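Local coordinates for putative methyl-accepting chemotaxis protein (PDB 6DB1), which probably senses extracellular chemical signals through this N-terminal, helical ligand-binding domain and passes them on to the chemotaxis machinery of the cell, at residues 85-90 and 128-134; 33-38 and 55-60. All coordinates share one frame; numbering follows the deposited sequence.

Interaction 1 (85-90 and 128-134); sequences EVLSNW and FGASAER
Ser131 OG is hydrogen-bonded to Glu85 OE2 (2.6 Å), meeting that oxygen on its anti side, 20° out of the carboxylate plane, with Ala127 O as a second partner for its single hydrogen. Asn89 ND2 lies 2.5 Å from Ser131 OG, but this contact is clearly bent at the hydrogen and too short for a sound bond, so it is weak and doubtful. The other carboxylate oxygen, Glu85 OE1, pairs with Arg134 NE at 2.6 Å in a salt bridge whose hydrogen bond is also weak. Carboxylate and guanidinium are almost coplanar, and OE1 lies at the edge of the guanidinium. An extended Glu85 chain carries the carboxylate to both partners, while Arg134 bends at CG-CD (chi3 87°), which sets NE facing Glu85 OE1. These residues tie helix 80-105 to helix 110-144, which run antiparallel at 159° with axes 8.6 Å apart, as neighbouring helices of the four-helix bundle. Deeper in, Val86 CG2 packs against Ser131 CB, and Phe128 turns its edge to the face of Trp90, the phenyl and five-membered rings steeply inclined. Phe128 CE1 sits 3.7 Å from Trp90 CG, over the rim of that face. Leu24 of helix 13-46 touches Val86, Trp90 and Phe128, and Leu67 and Met70 of helix 54-73 pack on Trp90.

Interaction 2 (33-38 and 55-60); sequences RFVTRL and PARQSL
In the conformer described here, one of two, Arg37 folds its guanidinium over the first turn of helix 54-73, where Pro55 O lies within the guanidinium plane and receives two nitrogens side-on. Arg37 NE stands 3.1 Å and Arg37 NH1 3.0 Å from Pro55 O. Seen from the carbonyl, the two donors differ: NE sits above its plane, 72° out, whereas NH1 is only moderately tilted. The oxygen also accepts the backbone N of Ser59, so three donors share it. Bends at chi2 (-94°) and chi3 curl the arginine chain back to this position. Ser59 OG lies over one face of the guanidinium, close to NE but at an angle too poor for a hydrogen bond. The amide of Gln58 is turned a little over half a right angle from the guanidinium, and its OE1 takes a weak bond from Arg37 NH1 at 3.2 Å. Together Pro55, Ala56, Gln58 and Ser59 form the hole into which Arg37 fits as a knob. On the apolar flank, Phe34 brings its ring edge to Ala56 O, with CD1 3.8 Å from that oxygen and 4.2 Å from Leu60 CB. Phe34 CB rests on Ser59 CB, and Leu38 CB approaches Ala56 CB. Met102 of helix 80-105 touches Phe34, Leu38 and Ala56. Antiparallel helix pairing of this kind, here at 166° with axes 8.5 Å apart, belongs to an up-and-down four-helix bundle, consistent with the ligand-binding domains of chemoreceptors such as Tar.

Interactions 1 and 2 lie in two helix pairs of one bundle, on opposite sides of the chain's centre: their centres are 20 Å apart and their nearest atoms about 8 Å, without touching. Interaction 2 joins the first two helices and closes before interaction 1 joins the last two. Helix 80-105 links them, lending residues 85-90 to interaction 1 and, further along, packing Met102 and Val98 against interaction 2. The dimer brings the same two regions together across subunits: Glu133, within 128-134, forms a salt bridge with Arg37 of the second subunit, and Ala132 packs on Arg33 of that subunit.

Interaction 1 (85-90 and 128-134)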
loop_
_atom_site.group_PDB
_atom_site.type_symbol
_atom_site.label_atom_id
_atom_site.label_comp_id
_atom_site.label_asym_id
_atom_site.label_seq_id
_atom_site.Cartn_x
_atom_site.Cartn_y
_atom_site.Cartn_z
ATOM N N GLU A 85 -6.202 -15.122 7.466
ATOM C CA GLU A 85 -6.204 -13.945 8.304
ATOM C C GLU A 85 -6.390 -12.693 7.428
ATOM O O GLU A 85 -7.192 -11.821 7.736
ATOM C CB GLU A 85 -4.892 -13.900 9.085
ATOM C CG GLU A 85 -4.956 -13.063 10.337
ATOM C CD GLU A 85 -3.599 -12.783 10.954
ATOM O OE1 GLU A 85 -2.902 -13.752 11.309
ATOM O OE2 GLU A 85 -3.253 -11.604 11.085
ATOM N N VAL A 86 -5.642 -12.633 6.326
ATOM C CA VAL A 86 -5.655 -11.505 5.396
ATOM C C VAL A 86 -7.059 -11.284 4.811
ATOM O O VAL A 86 -7.569 -10.168 4.851
ATOM C CB VAL A 86 -4.624 -11.726 4.272
ATOM C CG1 VAL A 86 -4.896 -10.859 3.056
ATOM C CG2 VAL A 86 -3.209 -11.526 4.784
ATOM N N LEU A 87 -7.658 -12.330 4.272
ATOM C CA LEU A 87 -8.979 -12.214 3.644
ATOM C C LEU A 87 -10.048 -11.828 4.676
ATOM O O LEU A 87 -10.930 -11.027 4.368
ATOM C CB LEU A 87 -9.331 -13.539 2.965
ATOM C CG LEU A 87 -8.390 -13.980 1.847
ATOM C CD1 LEU A 87 -8.753 -15.367 1.334
ATOM C CD2 LEU A 87 -8.388 -12.976 0.718
ATOM N N SER A 88 -9.990 -12.379 5.882
ATOM C CA SER A 88 -11.016 -12.056 6.882
ATOM C C SER A 88 -10.879 -10.618 7.379
ATOM O O SER A 88 -11.875 -9.950 7.556
ATOM C CB SER A 88 -10.979 -13.014 8.027
ATOM O OG SER A 88 -11.424 -14.280 7.600
ATOM N N ASN A 89 -9.662 -10.155 7.607
ATOM C CA ASN A 89 -9.451 -8.778 8.089
ATOM C C ASN A 89 -9.744 -7.786 6.957
ATOM O O ASN A 89 -10.274 -6.689 7.202
ATOM C CB ASN A 89 -8.062 -8.613 8.712
ATOM C CG ASN A 89 -7.941 -9.360 10.022
ATOM O OD1 ASN A 89 -8.944 -9.801 10.576
ATOM N ND2 ASN A 89 -6.731 -9.471 10.544
ATOM N N TRP A 90 -9.426 -8.165 5.722
ATOM C CA TRP A 90 -9.706 -7.308 4.573
ATOM C C TRP A 90 -11.224 -7.155 4.454
ATOM O O TRP A 90 -11.745 -6.050 4.346
ATOM C CB TRP A 90 -9.139 -7.937 3.298
ATOM C CG TRP A 90 -9.078 -7.069 2.077
ATOM C CD1 TRP A 90 -9.916 -6.062 1.709
ATOM C CD2 TRP A 90 -8.201 -7.277 0.958
ATOM N NE1 TRP A 90 -9.553 -5.568 0.485
ATOM C CE2 TRP A 90 -8.506 -6.302 -0.002
ATOM C CE3 TRP A 90 -7.140 -8.148 0.714
ATOM C CZ2 TRP A 90 -7.819 -6.203 -1.206
ATOM C CZ3 TRP A 90 -6.447 -8.048 -0.470
ATOM C CH2 TRP A 90 -6.805 -7.100 -1.428
ATOM N N PHE A 128 -6.040 -5.269 9.738
ATOM C CA PHE A 128 -5.718 -5.561 8.358
ATOM C C PHE A 128 -4.218 -5.348 8.157
ATOM O O PHE A 128 -3.537 -6.155 7.517
ATOM C CB PHE A 128 -6.555 -4.696 7.414
ATOM C CG PHE A 128 -6.138 -4.780 5.970
ATOM C CD1 PHE A 128 -6.462 -5.886 5.207
ATOM C CD2 PHE A 128 -5.428 -3.748 5.380
ATOM C CE1 PHE A 128 -6.081 -5.965 3.878
ATOM C CE2 PHE A 128 -5.049 -3.829 4.049
ATOM C CZ PHE A 128 -5.372 -4.937 3.301
ATOM N N GLY A 129 -3.713 -4.272 8.722
ATOM C CA GLY A 129 -2.284 -3.988 8.615
ATOM C C GLY A 129 -1.443 -5.086 9.242
ATOM O O GLY A 129 -0.356 -5.398 8.738
ATOM N N ALA A 130 -1.936 -5.696 10.324
ATOM C CA ALA A 130 -1.143 -6.740 11.014
ATOM C C ALA A 130 -1.111 -8.000 10.152
ATOM O O ALA A 130 -0.079 -8.680 10.041
ATOM C CB ALA A 130 -1.695 -7.019 12.389
ATOM N N SER A 131 -2.246 -8.308 9.539
ATOM C CA SER A 131 -2.307 -9.466 8.656
ATOM C C SER A 131 -1.443 -9.201 7.415
ATOM O O SER A 131 -0.732 -10.074 6.964
ATOM C CB SER A 131 -3.743 -9.789 8.272
ATOM O OG SER A 131 -4.527 -10.014 9.428
ATOM N N ALA A 132 -1.520 -7.999 6.856
ATOM C CA ALA A 132 -0.731 -7.711 5.668
ATOM C C ALA A 132 0.760 -7.873 5.992
ATOM O O ALA A 132 1.509 -8.341 5.151
ATOM C CB ALA A 132 -1.041 -6.331 5.128
ATOM N N GLU A 133 1.166 -7.495 7.209
ATOM C CA GLU A 133 2.565 -7.652 7.643
ATOM C C GLU A 133 2.927 -9.135 7.712
ATOM O O GLU A 133 4.000 -9.547 7.290
ATOM C CB GLU A 133 2.793 -7.043 9.031
ATOM C CG GLU A 133 2.655 -5.530 9.076
ATOM C CD GLU A 133 3.943 -4.741 9.254
ATOM O OE1 GLU A 133 5.012 -5.366 9.327
ATOM O OE2 GLU A 133 3.865 -3.491 9.288
ATOM N N ARG A 134 2.033 -9.921 8.269
ATOM C CA ARG A 134 2.264 -11.351 8.405
ATOM C C ARG A 134 2.432 -11.948 7.002
ATOM O O ARG A 134 3.308 -12.776 6.754
ATOM C CB ARG A 134 1.117 -11.964 9.212
ATOM C CG ARG A 134 1.537 -13.123 10.097
ATOM C CD ARG A 134 0.548 -13.485 11.195
ATOM N NE ARG A 134 -0.494 -14.425 10.802
ATOM C CZ ARG A 134 -0.387 -15.756 10.885
ATOM N NH1 ARG A 134 0.736 -16.319 11.309
ATOM N NH2 ARG A 134 -1.406 -16.520 10.533
#

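Interaction 2 (33-38 and 55-60)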
loop_
_atom_site.group_PDB
_atom_site.type_symbol
_atom_site.label_atom_id
_atom_site.label_comp_id
_atom_site.label_asym_id
_atom_site.label_seq_id
_atom_site.Cartn_x
_atom_site.Cartn_y
_atom_site.Cartn_z
ATOM N N ARG A 33 -6.581 5.429 -0.295
ATOM C CA ARG A 33 -7.178 6.420 -1.147
ATOM C C ARG A 33 -8.585 6.734 -0.641
ATOM O O ARG A 33 -8.909 7.890 -0.412
ATOM C CB ARG A 33 -7.216 5.972 -2.609
ATOM C CG ARG A 33 -5.878 6.079 -3.328
ATOM C CD ARG A 33 -5.991 5.626 -4.767
ATOM N NE ARG A 33 -4.769 5.887 -5.501
ATOM C CZ ARG A 33 -4.588 5.587 -6.779
ATOM N NH1 ARG A 33 -5.553 4.982 -7.451
ATOM N NH2 ARG A 33 -3.450 5.899 -7.375
ATOM N N PHE A 34 -9.385 5.697 -0.450
ATOM C CA PHE A 34 -10.752 5.841 -0.013
ATOM C C PHE A 34 -10.873 6.820 1.157
ATOM O O PHE A 34 -11.762 7.649 1.154
ATOM C CB PHE A 34 -11.332 4.495 0.420
ATOM C CG PHE A 34 -12.623 4.631 1.179
ATOM C CD1 PHE A 34 -13.817 4.837 0.509
ATOM C CD2 PHE A 34 -12.637 4.589 2.563
ATOM C CE1 PHE A 34 -15.001 4.994 1.206
ATOM C CE2 PHE A 34 -13.825 4.738 3.258
ATOM C CZ PHE A 34 -15.003 4.949 2.579
ATOM N N VAL A 35 -9.991 6.698 2.144
ATOM C CA VAL A 35 -10.043 7.521 3.332
ATOM C C VAL A 35 -9.800 8.987 2.968
ATOM O O VAL A 35 -10.414 9.863 3.552
ATOM C CB VAL A 35 -9.034 7.049 4.393
ATOM C CG1 VAL A 35 -8.941 8.029 5.555
ATOM C CG2 VAL A 35 -9.361 5.653 4.895
ATOM N N THR A 36 -8.905 9.248 2.019
ATOM C CA THR A 36 -8.598 10.618 1.634
ATOM C C THR A 36 -9.692 11.173 0.715
ATOM O O THR A 36 -10.160 12.302 0.904
ATOM C CB THR A 36 -7.231 10.725 0.952
ATOM O OG1 THR A 36 -7.294 10.052 -0.304
ATOM C CG2 THR A 36 -6.107 10.152 1.785
ATOM N N ARG A 37 -10.089 10.356 -0.259
ATOM C CA ARG A 37 -11.123 10.705 -1.227
ATOM C C ARG A 37 -12.361 11.222 -0.479
ATOM O O ARG A 37 -12.830 12.355 -0.697
ATOM C CB ARG A 37 -11.501 9.462 -2.043
ATOM C CG ARG A 37 -10.318 8.644 -2.548
ATOM C CD ARG A 37 -9.796 8.921 -3.948
ATOM N NE ARG A 37 -10.630 8.305 -4.976
ATOM C CZ ARG A 37 -10.269 8.146 -6.247
ATOM N NH1 ARG A 37 -11.110 7.605 -7.114
ATOM N NH2 ARG A 37 -9.068 8.525 -6.647
ATOM N N LEU A 38 -12.838 10.385 0.442
ATOM C CA LEU A 38 -14.073 10.635 1.225
ATOM C C LEU A 38 -13.939 11.888 2.102
ATOM O O LEU A 38 -14.920 12.633 2.288
ATOM C CB LEU A 38 -14.381 9.414 2.097
ATOM C CG LEU A 38 -15.671 9.510 2.914
ATOM C CD1 LEU A 38 -16.842 9.884 2.019
ATOM C CD2 LEU A 38 -15.956 8.211 3.660
ATOM N N PRO A 55 -15.817 9.561 -6.787
ATOM C CA PRO A 55 -14.433 9.077 -6.571
ATOM C C PRO A 55 -14.260 8.151 -5.355
ATOM O O PRO A 55 -13.505 7.166 -5.421
ATOM C CB PRO A 55 -13.556 10.320 -6.368
ATOM C CG PRO A 55 -14.525 11.455 -6.135
ATOM C CD PRO A 55 -15.831 11.030 -6.772
ATOM N N ALA A 56 -14.910 8.477 -4.245
ATOM C CA ALA A 56 -14.801 7.613 -3.070
ATOM C C ALA A 56 -15.436 6.260 -3.404
ATOM O O ALA A 56 -14.853 5.209 -3.128
ATOM C CB ALA A 56 -15.448 8.260 -1.873
ATOM N N ARG A 57 -16.618 6.306 -4.021
ATOM C CA ARG A 57 -17.328 5.095 -4.439
ATOM C C ARG A 57 -16.410 4.257 -5.339
ATOM O O ARG A 57 -16.458 3.028 -5.296
ATOM C CB ARG A 57 -18.613 5.422 -5.212
ATOM C CG ARG A 57 -19.761 5.976 -4.376
ATOM C CD ARG A 57 -20.884 6.529 -5.250
ATOM N NE ARG A 57 -21.995 7.064 -4.470
ATOM C CZ ARG A 57 -23.018 7.765 -4.962
ATOM N NH1 ARG A 57 -23.961 8.220 -4.151
ATOM N NH2 ARG A 57 -23.083 8.033 -6.252
ATOM N N GLN A 58 -15.610 4.930 -6.174
ATOM C CA GLN A 58 -14.703 4.241 -7.084
ATOM C C GLN A 58 -13.664 3.453 -6.282
ATOM O O GLN A 58 -13.341 2.327 -6.623
ATOM C CB GLN A 58 -14.010 5.235 -8.020
ATOM C CG GLN A 58 -12.856 4.633 -8.810
ATOM C CD GLN A 58 -12.273 5.601 -9.809
ATOM O OE1 GLN A 58 -11.069 5.853 -9.826
ATOM N NE2 GLN A 58 -13.128 6.174 -10.639
ATOM N N SER A 59 -13.134 4.078 -5.239
ATOM C CA SER A 59 -12.124 3.452 -4.412
ATOM C C SER A 59 -12.732 2.266 -3.646
ATOM O O SER A 59 -12.149 1.189 -3.630
ATOM C CB SER A 59 -11.478 4.474 -3.504
ATOM O OG SER A 59 -10.788 5.461 -4.273
ATOM N N LEU A 60 -13.897 2.465 -3.032
ATOM C CA LEU A 60 -14.581 1.405 -2.306
ATOM C C LEU A 60 -14.796 0.226 -3.254
ATOM O O LEU A 60 -14.467 -0.914 -2.926
ATOM C CB LEU A 60 -15.908 1.940 -1.757
ATOM C CG LEU A 60 -16.764 0.954 -0.960
ATOM C CD1 LEU A 60 -17.665 1.689 0.007
ATOM C CD2 LEU A 60 -17.589 0.052 -1.864
#